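Local coordinates for protein SusD homolog (Bacteroides thetaiotaomicron VPI-5482, PDB 3IV0) that probably binds glycans at the outer membrane of a gut bacterium, like other SusD-family proteins, at residues Y46-I55 and Y64-M73; P81-W92 and T460-L468. One frame throughout, in Å; residues are numbered along the deposited sequence.

Contact 1: Y46-I55 and Y64-M73; sequences YSGDMRCAPI and YVAYLANNDM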
loop_
_atom_site.group_PDB
_atom_site.type_symbol
_atom_site.label_atom_id
_atom_site.label_comp_id
_atom_site.label_asym_id
_atom_site.label_seq_id
_atom_site.Cartn_x
_atom_site.Cartn_y
_atom_site.Cartn_z
ATOM N N TYR A 46 8.089 1.240 6.219
ATOM C CA TYR A 46 9.337 1.961 5.976
ATOM C C TYR A 46 9.262 2.620 4.613
ATOM O O TYR A 46 9.668 3.783 4.461
ATOM C CB TYR A 46 10.563 1.050 6.021
ATOM C CG TYR A 46 11.134 0.706 7.365
ATOM C CD1 TYR A 46 10.361 0.544 8.481
ATOM C CD2 TYR A 46 12.503 0.500 7.469
ATOM C CE1 TYR A 46 10.938 0.154 9.689
ATOM C CE2 TYR A 46 13.084 0.162 8.635
ATOM C CZ TYR A 46 12.295 -0.015 9.745
ATOM O OH TYR A 46 12.936 -0.435 10.924
ATOM N N SER A 47 8.840 1.849 3.618
ATOM C CA SER A 47 8.885 2.309 2.237
ATOM C C SER A 47 7.771 3.258 1.830
ATOM O O SER A 47 7.948 4.079 0.911
ATOM C CB SER A 47 8.877 1.110 1.271
ATOM O OG SER A 47 7.608 0.460 1.239
ATOM N N GLY A 48 6.624 3.153 2.473
ATOM C CA GLY A 48 5.442 3.924 2.101
ATOM C C GLY A 48 5.053 5.024 3.062
ATOM O O GLY A 48 4.545 6.058 2.615
ATOM N N ASP A 49 5.229 4.827 4.361
ATOM C CA ASP A 49 4.888 5.887 5.326
ATOM C C ASP A 49 6.088 6.780 5.664
ATOM O O ASP A 49 5.950 7.994 5.747
ATOM C CB ASP A 49 4.380 5.263 6.604
ATOM C CG ASP A 49 3.136 4.494 6.412
ATOM O OD1 ASP A 49 2.167 5.074 5.890
ATOM O OD2 ASP A 49 3.100 3.310 6.830
HETATM N N MSE A 50 7.240 6.194 5.922
HETATM C CA MSE A 50 8.341 6.886 6.606
HETATM C C MSE A 50 9.292 7.615 5.662
HETATM O O MSE A 50 9.868 8.657 6.018
HETATM C CB MSE A 50 9.095 5.862 7.457
HETATM C CG MSE A 50 8.254 5.274 8.618
HETATM SE SE MSE A 50 9.208 3.930 9.544
HETATM C CE MSE A 50 10.432 5.031 10.537
ATOM N N ARG A 51 9.489 7.093 4.473
ATOM C CA ARG A 51 10.490 7.608 3.567
ATOM C C ARG A 51 10.096 8.987 3.074
ATOM O O ARG A 51 8.978 9.204 2.597
ATOM C CB ARG A 51 10.658 6.673 2.387
ATOM C CG ARG A 51 11.857 7.005 1.553
ATOM C CD ARG A 51 12.105 5.937 0.512
ATOM N NE ARG A 51 13.249 6.257 -0.336
ATOM C CZ ARG A 51 13.657 5.504 -1.331
ATOM N NH1 ARG A 51 13.002 4.394 -1.641
ATOM N NH2 ARG A 51 14.673 5.860 -2.062
ATOM N N CYS A 52 11.012 9.955 3.216
ATOM C CA CYS A 52 10.774 11.366 2.873
ATOM C C CYS A 52 9.645 12.001 3.669
ATOM O O CYS A 52 9.128 13.035 3.261
ATOM C CB CYS A 52 10.556 11.568 1.366
ATOM S SG CYS A 52 11.972 11.054 0.370
ATOM N N ALA A 53 9.223 11.379 4.782
ATOM C CA ALA A 53 8.227 11.946 5.660
ATOM C C ALA A 53 8.902 12.901 6.672
ATOM O O ALA A 53 10.045 12.645 7.082
ATOM C CB ALA A 53 7.486 10.831 6.406
ATOM N N PRO A 54 8.195 13.959 7.060
ATOM C CA PRO A 54 8.725 14.931 8.039
ATOM C C PRO A 54 8.573 14.400 9.468
ATOM O O PRO A 54 7.782 14.909 10.275
ATOM C CB PRO A 54 7.886 16.161 7.765
ATOM C CG PRO A 54 6.585 15.638 7.356
ATOM C CD PRO A 54 6.882 14.373 6.551
ATOM N N ILE A 55 9.374 13.372 9.757
ATOM C CA ILE A 55 9.319 12.649 11.012
ATOM C C ILE A 55 10.660 12.725 11.723
ATOM O O ILE A 55 11.722 12.845 11.100
ATOM C CB ILE A 55 8.883 11.177 10.800
ATOM C CG1 ILE A 55 9.834 10.401 9.892
ATOM C CG2 ILE A 55 7.446 11.129 10.298
ATOM C CD1 ILE A 55 9.455 8.895 9.800
ATOM N N TYR A 64 17.520 4.589 11.687
ATOM C CA TYR A 64 16.774 4.369 10.449
ATOM C C TYR A 64 15.668 5.394 10.237
ATOM O O TYR A 64 15.342 5.695 9.085
ATOM C CB TYR A 64 16.207 2.953 10.385
ATOM C CG TYR A 64 15.210 2.595 11.443
ATOM C CD1 TYR A 64 13.866 2.803 11.261
ATOM C CD2 TYR A 64 15.627 2.003 12.637
ATOM C CE1 TYR A 64 12.942 2.464 12.224
ATOM C CE2 TYR A 64 14.704 1.669 13.623
ATOM C CZ TYR A 64 13.359 1.895 13.401
ATOM O OH TYR A 64 12.444 1.526 14.343
ATOM N N VAL A 65 15.141 5.995 11.310
ATOM C CA VAL A 65 14.101 6.993 11.149
ATOM C C VAL A 65 14.609 8.181 10.337
ATOM O O VAL A 65 13.990 8.586 9.365
ATOM C CB VAL A 65 13.533 7.472 12.492
ATOM C CG1 VAL A 65 12.543 8.617 12.258
ATOM C CG2 VAL A 65 12.878 6.277 13.208
ATOM N N ALA A 66 15.703 8.790 10.781
ATOM C CA ALA A 66 16.313 9.889 10.020
ATOM C C ALA A 66 16.771 9.461 8.648
ATOM O O ALA A 66 16.618 10.205 7.697
ATOM C CB ALA A 66 17.504 10.542 10.793
ATOM N N TYR A 67 17.400 8.294 8.520
ATOM C CA TYR A 67 17.798 7.858 7.193
ATOM C C TYR A 67 16.605 7.826 6.237
ATOM O O TYR A 67 16.685 8.322 5.093
ATOM C CB TYR A 67 18.462 6.498 7.241
ATOM C CG TYR A 67 19.755 6.427 8.035
ATOM C CD1 TYR A 67 20.634 7.502 8.141
ATOM C CD2 TYR A 67 20.122 5.239 8.631
ATOM C CE1 TYR A 67 21.827 7.374 8.860
ATOM C CE2 TYR A 67 21.292 5.109 9.320
ATOM C CZ TYR A 67 22.132 6.172 9.436
ATOM O OH TYR A 67 23.304 5.988 10.138
ATOM N N LEU A 68 15.489 7.258 6.667
ATOM C CA LEU A 68 14.298 7.244 5.819
ATOM C C LEU A 68 13.802 8.635 5.528
ATOM O O LEU A 68 13.541 8.979 4.365
ATOM C CB LEU A 68 13.203 6.390 6.459
ATOM C CG LEU A 68 13.518 4.905 6.398
ATOM C CD1 LEU A 68 12.654 4.155 7.384
ATOM C CD2 LEU A 68 13.359 4.346 4.970
ATOM N N ALA A 69 13.702 9.457 6.565
ATOM C CA ALA A 69 13.220 10.828 6.412
ATOM C C ALA A 69 14.007 11.605 5.377
ATOM O O ALA A 69 13.453 12.434 4.658
ATOM C CB ALA A 69 13.291 11.573 7.760
ATOM N N ASN A 70 15.303 11.347 5.348
ATOM C CA ASN A 70 16.259 12.076 4.522
ATOM C C ASN A 70 16.620 11.398 3.231
ATOM O O ASN A 70 17.483 11.863 2.485
ATOM C CB ASN A 70 17.539 12.313 5.318
ATOM C CG ASN A 70 17.340 13.229 6.507
ATOM O OD1 ASN A 70 16.473 14.105 6.495
ATOM N ND2 ASN A 70 18.145 13.017 7.549
ATOM N N ASN A 71 15.986 10.254 2.944
ATOM C CA ASN A 71 16.330 9.487 1.756
ATOM C C ASN A 71 17.809 9.098 1.699
ATOM O O ASN A 71 18.368 8.924 0.611
ATOM C CB ASN A 71 15.873 10.212 0.474
ATOM C CG ASN A 71 15.826 9.298 -0.732
ATOM O OD1 ASN A 71 15.399 8.137 -0.608
ATOM N ND2 ASN A 71 16.308 9.760 -1.879
ATOM N N ASP A 72 18.401 8.863 2.879
ATOM C CA ASP A 72 19.794 8.452 2.994
ATOM C C ASP A 72 19.855 6.937 2.975
ATOM O O ASP A 72 20.251 6.289 3.969
ATOM C CB ASP A 72 20.380 9.011 4.305
ATOM C CG ASP A 72 21.923 9.089 4.322
ATOM O OD1 ASP A 72 22.658 8.499 3.486
ATOM O OD2 ASP A 72 22.405 9.753 5.277
HETATM N N MSE A 73 19.487 6.363 1.823
HETATM C CA MSE A 73 19.264 4.939 1.774
HETATM C C MSE A 73 20.585 4.202 1.769
HETATM O O MSE A 73 20.664 3.030 2.190
HETATM C CB MSE A 73 18.377 4.563 0.558
HETATM C CG MSE A 73 17.137 5.352 0.419
HETATM SE SE MSE A 73 16.001 5.175 2.037
HETATM C CE MSE A 73 15.252 3.438 1.600
#
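Two helix ends, each unwinding into a turn, meet where Arg-51 and Cys-52, just past helix 43-50, lie against Leu-68 and Ala-69 at the end of helix 63-69. Cys-52 N bonds nearly straight to Leu-68 O (2.9 Å, 172°). The same oxygen takes Asn-71 N from the other face of its carbonyl plane, within the Schellman motif that ends helix 63-69. With CG anti to the backbone N (chi1 -169°) and the chain extended, Arg-51 reaches Asn-71 side-on: NE and NH2 both grip OD1, at 2.9 and 2.8 Å, in the guanidinium plane. Selenomethionine Met-73 lays CG and CE over one guanidinium face, CE toward the rim. Without the guanidinium, as with an alanine here, Asn-71 OD1 would probably lose both donors and Met-73 the flat, charged group it packs on. Leu-68 CD1 fits between Tyr-46 and selenomethionine Met-50, 3.7 Å from Tyr-46 CD2. One turn earlier in helix 63-69, the Tyr-64 ring has Tyr-46 OH, which also bonds Asn-281, over one face toward the rim, 3.2 Å from Tyr-64 CE1; the two rings are near parallel (11°) but slid apart, barely overlapping. Met-50 CE touches Val-65 CG2 at 3.8 Å.

Contact 2: P81-W92 and T460-L468; sequences PDDARGGLIMQW and TWPIHRNAL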
loop_
_atom_site.group_PDB
_atom_site.type_symbol
_atom_site.label_atom_id
_atom_site.label_comp_id
_atom_site.label_asym_id
_atom_site.label_seq_id
_atom_site.Cartn_x
_atom_site.Cartn_y
_atom_site.Cartn_z
ATOM N N PRO A 81 23.075 -3.675 7.391
ATOM C CA PRO A 81 23.284 -4.304 6.099
ATOM C C PRO A 81 22.436 -5.517 5.747
ATOM O O PRO A 81 22.212 -5.755 4.576
ATOM C CB PRO A 81 24.749 -4.731 6.139
ATOM C CG PRO A 81 25.229 -4.517 7.514
ATOM C CD PRO A 81 24.310 -3.599 8.207
ATOM N N ASP A 82 22.071 -6.306 6.762
ATOM C CA ASP A 82 21.434 -7.607 6.507
ATOM C C ASP A 82 20.079 -7.817 7.190
ATOM O O ASP A 82 19.334 -8.776 6.827
ATOM C CB ASP A 82 22.381 -8.753 6.913
ATOM C CG ASP A 82 23.567 -8.879 6.015
ATOM O OD1 ASP A 82 23.475 -8.581 4.805
ATOM O OD2 ASP A 82 24.627 -9.339 6.496
ATOM N N ASP A 83 19.727 -6.942 8.127
ATOM C CA ASP A 83 18.621 -7.204 9.038
ATOM C C ASP A 83 17.359 -6.394 8.741
ATOM O O ASP A 83 17.258 -5.738 7.688
ATOM C CB ASP A 83 19.073 -7.127 10.508
ATOM C CG ASP A 83 19.205 -5.713 11.045
ATOM O OD1 ASP A 83 18.640 -4.746 10.479
ATOM O OD2 ASP A 83 19.848 -5.591 12.113
ATOM N N ALA A 84 16.363 -6.503 9.606
ATOM C CA ALA A 84 15.022 -5.982 9.303
ATOM C C ALA A 84 14.882 -4.481 9.410
ATOM O O ALA A 84 13.774 -3.965 9.232
ATOM C CB ALA A 84 13.924 -6.683 10.168
ATOM N N ARG A 85 15.960 -3.766 9.726
ATOM C CA ARG A 85 15.948 -2.308 9.686
ATOM C C ARG A 85 16.506 -1.756 8.398
ATOM O O ARG A 85 16.523 -0.544 8.217
ATOM C CB ARG A 85 16.690 -1.700 10.889
ATOM C CG ARG A 85 15.974 -1.825 12.208
ATOM C CD ARG A 85 16.196 -3.155 12.917
ATOM N NE ARG A 85 17.595 -3.517 13.113
ATOM C CZ ARG A 85 18.360 -3.119 14.119
ATOM N NH1 ARG A 85 17.882 -2.357 15.087
ATOM N NH2 ARG A 85 19.615 -3.545 14.176
ATOM N N GLY A 86 16.964 -2.622 7.505
ATOM C CA GLY A 86 17.444 -2.108 6.218
ATOM C C GLY A 86 17.643 -3.168 5.183
ATOM O O GLY A 86 16.833 -3.320 4.263
ATOM N N GLY A 87 18.687 -3.979 5.339
ATOM C CA GLY A 87 19.025 -4.953 4.325
ATOM C C GLY A 87 17.967 -5.928 3.893
ATOM O O GLY A 87 17.889 -6.299 2.727
ATOM N N LEU A 88 17.204 -6.461 4.834
ATOM C CA LEU A 88 16.141 -7.373 4.443
ATOM C C LEU A 88 15.133 -6.709 3.543
ATOM O O LEU A 88 14.578 -7.337 2.666
ATOM C CB LEU A 88 15.391 -7.933 5.641
ATOM C CG LEU A 88 16.033 -8.999 6.490
ATOM C CD1 LEU A 88 15.060 -9.441 7.614
ATOM C CD2 LEU A 88 16.465 -10.169 5.640
ATOM N N ILE A 89 14.838 -5.446 3.804
ATOM C CA ILE A 89 13.846 -4.734 3.020
ATOM C C ILE A 89 14.373 -4.540 1.585
ATOM O O ILE A 89 13.622 -4.415 0.642
ATOM C CB ILE A 89 13.524 -3.388 3.707
ATOM C CG1 ILE A 89 13.019 -3.582 5.141
ATOM C CG2 ILE A 89 12.477 -2.628 2.884
ATOM C CD1 ILE A 89 12.935 -2.292 5.936
HETATM N N MSE A 90 15.694 -4.585 1.445
HETATM C CA MSE A 90 16.346 -4.443 0.150
HETATM C C MSE A 90 16.456 -5.732 -0.645
HETATM O O MSE A 90 17.104 -5.778 -1.674
HETATM C CB MSE A 90 17.744 -3.890 0.351
HETATM C CG MSE A 90 17.734 -2.501 0.920
HETATM SE SE MSE A 90 19.420 -1.884 1.671
HETATM C CE MSE A 90 18.696 -0.299 2.599
ATOM N N GLN A 91 15.821 -6.782 -0.122
ATOM C CA GLN A 91 15.781 -8.094 -0.747
ATOM C C GLN A 91 14.407 -8.435 -1.238
ATOM O O GLN A 91 13.449 -8.481 -0.466
ATOM C CB GLN A 91 16.266 -9.161 0.238
ATOM C CG GLN A 91 17.736 -8.981 0.580
ATOM C CD GLN A 91 18.199 -9.809 1.735
ATOM O OE1 GLN A 91 17.915 -11.009 1.811
ATOM N NE2 GLN A 91 18.888 -9.191 2.658
ATOM N N TRP A 92 14.303 -8.690 -2.528
ATOM C CA TRP A 92 13.027 -9.037 -3.138
ATOM C C TRP A 92 12.689 -10.517 -3.082
ATOM O O TRP A 92 11.666 -10.955 -3.610
ATOM C CB TRP A 92 12.931 -8.472 -4.572
ATOM C CG TRP A 92 14.036 -8.849 -5.489
ATOM C CD1 TRP A 92 14.726 -10.040 -5.516
ATOM C CD2 TRP A 92 14.607 -8.023 -6.481
ATOM N NE1 TRP A 92 15.657 -9.996 -6.507
ATOM C CE2 TRP A 92 15.620 -8.776 -7.125
ATOM C CE3 TRP A 92 14.339 -6.723 -6.931
ATOM C CZ2 TRP A 92 16.390 -8.252 -8.140
ATOM C CZ3 TRP A 92 15.114 -6.198 -7.964
ATOM C CH2 TRP A 92 16.125 -6.971 -8.553
ATOM N N THR A 460 14.368 4.795 -5.736
ATOM C CA THR A 460 14.385 3.340 -5.510
ATOM C C THR A 460 15.098 2.999 -4.212
ATOM O O THR A 460 15.846 3.817 -3.679
ATOM C CB THR A 460 15.095 2.587 -6.627
ATOM O OG1 THR A 460 16.496 2.945 -6.630
ATOM C CG2 THR A 460 14.419 2.865 -7.982
ATOM N N TRP A 461 14.839 1.795 -3.694
ATOM C CA TRP A 461 15.664 1.163 -2.679
ATOM C C TRP A 461 16.938 0.594 -3.290
ATOM O O TRP A 461 16.913 0.119 -4.391
ATOM C CB TRP A 461 14.874 0.016 -1.995
ATOM C CG TRP A 461 13.872 0.491 -1.021
ATOM C CD1 TRP A 461 12.700 1.114 -1.297
ATOM C CD2 TRP A 461 13.976 0.464 0.419
ATOM N NE1 TRP A 461 12.046 1.428 -0.141
ATOM C CE2 TRP A 461 12.809 1.045 0.932
ATOM C CE3 TRP A 461 14.926 -0.054 1.317
ATOM C CZ2 TRP A 461 12.585 1.188 2.293
ATOM C CZ3 TRP A 461 14.716 0.081 2.644
ATOM C CH2 TRP A 461 13.560 0.701 3.134
ATOM N N PRO A 462 18.043 0.597 -2.513
ATOM C CA PRO A 462 19.168 -0.205 -2.923
ATOM C C PRO A 462 18.762 -1.659 -3.067
ATOM O O PRO A 462 17.903 -2.110 -2.318
ATOM C CB PRO A 462 20.166 -0.042 -1.763
ATOM C CG PRO A 462 19.735 1.227 -1.042
ATOM C CD PRO A 462 18.256 1.254 -1.218
ATOM N N ILE A 463 19.397 -2.355 -3.990
ATOM C CA ILE A 463 19.229 -3.800 -4.152
ATOM C C ILE A 463 20.351 -4.486 -3.372
ATOM O O ILE A 463 21.527 -4.242 -3.636
ATOM C CB ILE A 463 19.260 -4.175 -5.617
ATOM C CG1 ILE A 463 17.988 -3.653 -6.302
ATOM C CG2 ILE A 463 19.366 -5.721 -5.810
ATOM C CD1 ILE A 463 18.028 -3.700 -7.829
ATOM N N HIS A 464 19.978 -5.329 -2.412
ATOM C CA HIS A 464 20.954 -6.062 -1.605
ATOM C C HIS A 464 21.766 -7.033 -2.448
ATOM O O HIS A 464 21.283 -7.628 -3.393
ATOM C CB HIS A 464 20.176 -6.814 -0.529
ATOM C CG HIS A 464 21.020 -7.365 0.579
ATOM N ND1 HIS A 464 21.697 -8.564 0.480
ATOM C CD2 HIS A 464 21.296 -6.865 1.803
ATOM C CE1 HIS A 464 22.336 -8.784 1.619
ATOM N NE2 HIS A 464 22.108 -7.771 2.440
ATOM N N ARG A 465 23.024 -7.208 -2.068
ATOM C CA ARG A 465 23.908 -8.141 -2.789
ATOM C C ARG A 465 23.360 -9.561 -2.879
ATOM O O ARG A 465 23.671 -10.281 -3.813
ATOM C CB ARG A 465 25.286 -8.142 -2.140
ATOM C CG ARG A 465 25.262 -8.614 -0.710
ATOM N N ASN A 466 22.539 -9.997 -1.933
ATOM C CA ASN A 466 21.976 -11.328 -2.016
ATOM C C ASN A 466 21.214 -11.547 -3.318
ATOM O O ASN A 466 21.125 -12.665 -3.845
ATOM C CB ASN A 466 21.066 -11.638 -0.814
ATOM C CG ASN A 466 21.841 -11.719 0.530
ATOM O OD1 ASN A 466 23.085 -11.672 0.575
ATOM N ND2 ASN A 466 21.090 -11.785 1.628
ATOM N N ALA A 467 20.680 -10.470 -3.892
ATOM C CA ALA A 467 19.969 -10.593 -5.151
ATOM C C ALA A 467 20.893 -10.968 -6.284
ATOM O O ALA A 467 20.471 -11.626 -7.225
ATOM C CB ALA A 467 19.214 -9.284 -5.470
ATOM N N LEU A 468 22.168 -10.599 -6.170
ATOM C CA LEU A 468 23.175 -10.912 -7.187
ATOM C C LEU A 468 23.685 -12.322 -7.100
ATOM O O LEU A 468 24.166 -12.835 -8.082
ATOM C CB LEU A 468 24.389 -9.982 -7.056
ATOM C CG LEU A 468 24.077 -8.501 -6.996
ATOM C CD1 LEU A 468 25.342 -7.657 -6.820
ATOM C CD2 LEU A 468 23.347 -8.114 -8.257
HETATM O O HOH W 1 17.637 -12.043 -7.369
#
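His-464 supplies most of the polar links between the loop 81-92 and the segment 460-468, and so between the N-terminal and C-terminal SusD-family regions. With CG anti to the backbone N (chi1 -167°), its ring turns toward Asp-82, and NE2 donates to Asp-82 OD1 at 2.8 Å, nearly in line with that oxygen's C-O bond: a His-carboxylate hydrogen bond, with a weak one to Pro-81 O, both acceptors at the ring edge. ND1 accepts from Asn-466 N (2.9 Å), a capping bond at the start of helix 466-470, so the ring's rotation is fixed. A straight backbone bond runs from His-464 N to Met-90 O (3.0 Å). Gln-91 NE2 lies over the centre of one imidazole face and bonds weakly to Gly-87 O, while Gln-91 OE1 takes a weak bond from Asn-466 ND2.

Apolar contacts lie on both sides of the histidine. Ile-89 CG2 makes a CH-pi contact with Trp-461, 3.6 Å from the six-membered ring's centroid, and selenomethionine Met-90 comes at that ring's edge. Met-90 SE packs on Pro-462. Trp-92 meets Ile-463 CD1 through CZ3 and Ala-467 CB through NE1; a water bridges Trp-92 NE1 to Ala-467 O.

The loop connects helix 73-79 to helix 93-108. Trp-461 packs on helices 43-50, 73-79 and 117-142, while Trp-92 stands edge-to-face with Tyr-96 and Phe-142.

How the contacts relate
From the N terminus, the chain first closes contact 1, a short loop in which helix 63-69 folds back on the end of helix 43-50 after the short strand 55-57. After helix 73-79 it enters the first half of contact 2, then runs through most of the protein before 460-468 comes back to meet it. The two loops are therefore in series, neither nesting nor crossing, yet they touch in space. Arg-51 NH2 probably bonds Thr-460 O, and its guanidinium makes a cation-pi contact with Trp-461, against which Met-73 also packs; Tyr-46 meets Ile-89. Through these residues the C-terminal part of the chain is fastened to both the early helices and the loop before helix 93-108.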